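Long-range contact in CMP/dCMP-type deaminase domain-containing protein (Aspergillus oryzae RIB40, PDB 7DRY), which is a zinc-dependent deaminase of the cytidine deaminase fold, called Rib2, that probably deaminates a pyrimidine intermediate of riboflavin biosynthesis: residues 44-49 with 89-94. Numbering follows the deposited sequence.
Sequences DDRIVS and PDRKLV
Strands 46-49 and 91-94 are not direct sheet partners: the CA atoms of Val48 and Leu93 are 8.4 Å apart and those of Asp45 and Arg91 9.3 Å, because strand 29-36 runs between them, antiparallel to both. Side chains therefore bridge the gap over one face of the sheet. Arg91 makes the largest share of the contact. Its chain bends at chi3 (79°), and chi4 near 93° turns the guanidinium face to face with that of Arg46, whose own chain stays extended from CG to NE. The two planes are 2° from parallel with centres 3.7 Å apart, and NH1 of Arg91 sits 3.5 Å from CZ of Arg46. Two like charges stacked this way probably repel, a cost probably eased at the edge of the Arg91 guanidinium: NH2 donates in plane to Asp44 O at 2.6 Å, while NE bonds Ser34 OG on the intervening strand. Further along, Val48 CG2 meets Leu93 CD2 at 3.8 Å, an apolar touch. In a classic beta bulge, Val48 and Ser49 together pair with Leu32 of strand 29-36. Helix 62-73 backs edge strand 46-52 through Tyr70 on Val48, while Leu93, on central strand 91-97, packs on Leu85 of a loop.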
loop_
_atom_site.group_PDB
_atom_site.type_symbol
_atom_site.label_atom_id
_atom_site.label_comp_id
_atom_site.label_asym_id
_atom_site.label_seq_id
_atom_site.Cartn_x
_atom_site.Cartn_y
_atom_site.Cartn_z
ATOM N N ASP A 44 -10.306 -18.585 -1.011
ATOM C CA ASP A 44 -10.491 -18.201 -2.403
ATOM C C ASP A 44 -9.702 -16.958 -2.792
ATOM O O ASP A 44 -9.708 -16.589 -3.970
ATOM C CB ASP A 44 -11.975 -17.976 -2.720
ATOM C CG ASP A 44 -12.780 -19.266 -2.719
ATOM O OD1 ASP A 44 -12.192 -20.337 -2.982
ATOM O OD2 ASP A 44 -14.000 -19.204 -2.456
ATOM N N ASP A 45 -9.043 -16.291 -1.846
ATOM C CA ASP A 45 -8.196 -15.159 -2.199
ATOM C C ASP A 45 -7.074 -15.631 -3.117
ATOM O O ASP A 45 -6.552 -16.740 -2.967
ATOM C CB ASP A 45 -7.544 -14.572 -0.943
ATOM C CG ASP A 45 -8.470 -13.680 -0.128
ATOM O OD1 ASP A 45 -9.632 -13.441 -0.513
ATOM O OD2 ASP A 45 -7.999 -13.205 0.934
ATOM N N ARG A 46 -6.693 -14.784 -4.064
ATOM C CA ARG A 46 -5.541 -15.032 -4.922
ATOM C C ARG A 46 -4.598 -13.847 -4.820
ATOM O O ARG A 46 -5.029 -12.697 -4.938
ATOM C CB ARG A 46 -5.981 -15.202 -6.380
ATOM C CG ARG A 46 -6.972 -16.348 -6.598
ATOM C CD ARG A 46 -7.709 -16.210 -7.930
ATOM N NE ARG A 46 -8.682 -17.280 -8.140
ATOM C CZ ARG A 46 -9.572 -17.289 -9.125
ATOM N NH1 ARG A 46 -9.613 -16.285 -9.991
ATOM N NH2 ARG A 46 -10.424 -18.299 -9.244
ATOM N N ILE A 47 -3.314 -14.119 -4.599
ATOM C CA ILE A 47 -2.334 -13.040 -4.601
ATOM C C ILE A 47 -2.093 -12.587 -6.032
ATOM O O ILE A 47 -1.879 -13.408 -6.932
ATOM C CB ILE A 47 -1.024 -13.469 -3.924
ATOM C CG1 ILE A 47 -1.296 -13.983 -2.515
ATOM C CG2 ILE A 47 -0.047 -12.292 -3.877
ATOM C CD1 ILE A 47 -2.058 -13.004 -1.656
ATOM N N VAL A 48 -2.162 -11.278 -6.249
ATOM C CA VAL A 48 -1.953 -10.683 -7.558
ATOM C C VAL A 48 -0.565 -10.064 -7.675
ATOM O O VAL A 48 0.085 -10.181 -8.714
ATOM C CB VAL A 48 -3.066 -9.650 -7.844
ATOM C CG1 VAL A 48 -2.826 -8.935 -9.185
ATOM C CG2 VAL A 48 -4.425 -10.328 -7.840
ATOM N N SER A 49 -0.098 -9.387 -6.629
ATOM C CA SER A 49 1.259 -8.851 -6.637
ATOM C C SER A 49 1.667 -8.515 -5.213
ATOM O O SER A 49 0.842 -8.493 -4.299
ATOM C CB SER A 49 1.355 -7.619 -7.535
ATOM O OG SER A 49 2.722 -7.294 -7.768
ATOM N N PRO A 89 -15.920 -9.329 -12.934
ATOM C CA PRO A 89 -16.972 -8.606 -12.198
ATOM C C PRO A 89 -17.309 -9.159 -10.822
ATOM O O PRO A 89 -17.780 -8.386 -9.981
ATOM C CB PRO A 89 -18.172 -8.666 -13.148
ATOM C CG PRO A 89 -17.581 -8.900 -14.501
ATOM C CD PRO A 89 -16.370 -9.752 -14.269
ATOM N N ASP A 90 -17.102 -10.456 -10.566
ATOM C CA ASP A 90 -17.476 -11.074 -9.294
ATOM C C ASP A 90 -16.353 -11.060 -8.267
ATOM O O ASP A 90 -16.586 -11.403 -7.103
ATOM C CB ASP A 90 -17.931 -12.521 -9.518
ATOM C CG ASP A 90 -19.318 -12.610 -10.120
ATOM O OD1 ASP A 90 -19.949 -11.551 -10.336
ATOM O OD2 ASP A 90 -19.777 -13.742 -10.374
ATOM N N ARG A 91 -15.153 -10.683 -8.678
ATOM C CA ARG A 91 -13.995 -10.527 -7.815
ATOM C C ARG A 91 -13.568 -9.069 -7.797
ATOM O O ARG A 91 -13.773 -8.335 -8.769
ATOM C CB ARG A 91 -12.796 -11.370 -8.286
ATOM C CG ARG A 91 -13.096 -12.853 -8.330
ATOM C CD ARG A 91 -11.882 -13.652 -8.762
ATOM N NE ARG A 91 -10.991 -13.786 -7.625
ATOM C CZ ARG A 91 -11.009 -14.816 -6.789
ATOM N NH1 ARG A 91 -11.856 -15.817 -6.974
ATOM N NH2 ARG A 91 -10.184 -14.838 -5.766
ATOM N N LYS A 92 -12.978 -8.658 -6.682
ATOM C CA LYS A 92 -12.468 -7.307 -6.530
ATOM C C LYS A 92 -11.004 -7.361 -6.136
ATOM O O LYS A 92 -10.543 -8.318 -5.508
ATOM C CB LYS A 92 -13.254 -6.517 -5.473
ATOM C CG LYS A 92 -13.155 -7.056 -4.052
ATOM C CD LYS A 92 -13.903 -6.115 -3.098
ATOM C CE LYS A 92 -14.053 -6.693 -1.702
ATOM N NZ LYS A 92 -14.932 -5.806 -0.866
ATOM N N LEU A 93 -10.276 -6.316 -6.511
ATOM C CA LEU A 93 -8.882 -6.172 -6.123
ATOM C C LEU A 93 -8.824 -5.354 -4.842
ATOM O O LEU A 93 -9.457 -4.293 -4.739
ATOM C CB LEU A 93 -8.096 -5.454 -7.216
ATOM C CG LEU A 93 -7.843 -6.260 -8.487
ATOM C CD1 LEU A 93 -7.214 -5.355 -9.537
ATOM C CD2 LEU A 93 -6.923 -7.443 -8.185
ATOM N N VAL A 94 -8.089 -5.865 -3.868
ATOM C CA VAL A 94 -7.908 -5.222 -2.576
ATOM C C VAL A 94 -6.412 -5.142 -2.328
ATOM O O VAL A 94 -5.692 -6.119 -2.560
ATOM C CB VAL A 94 -8.585 -6.058 -1.473
ATOM C CG1 VAL A 94 -8.230 -5.538 -0.106
ATOM C CG2 VAL A 94 -10.097 -6.096 -1.693
#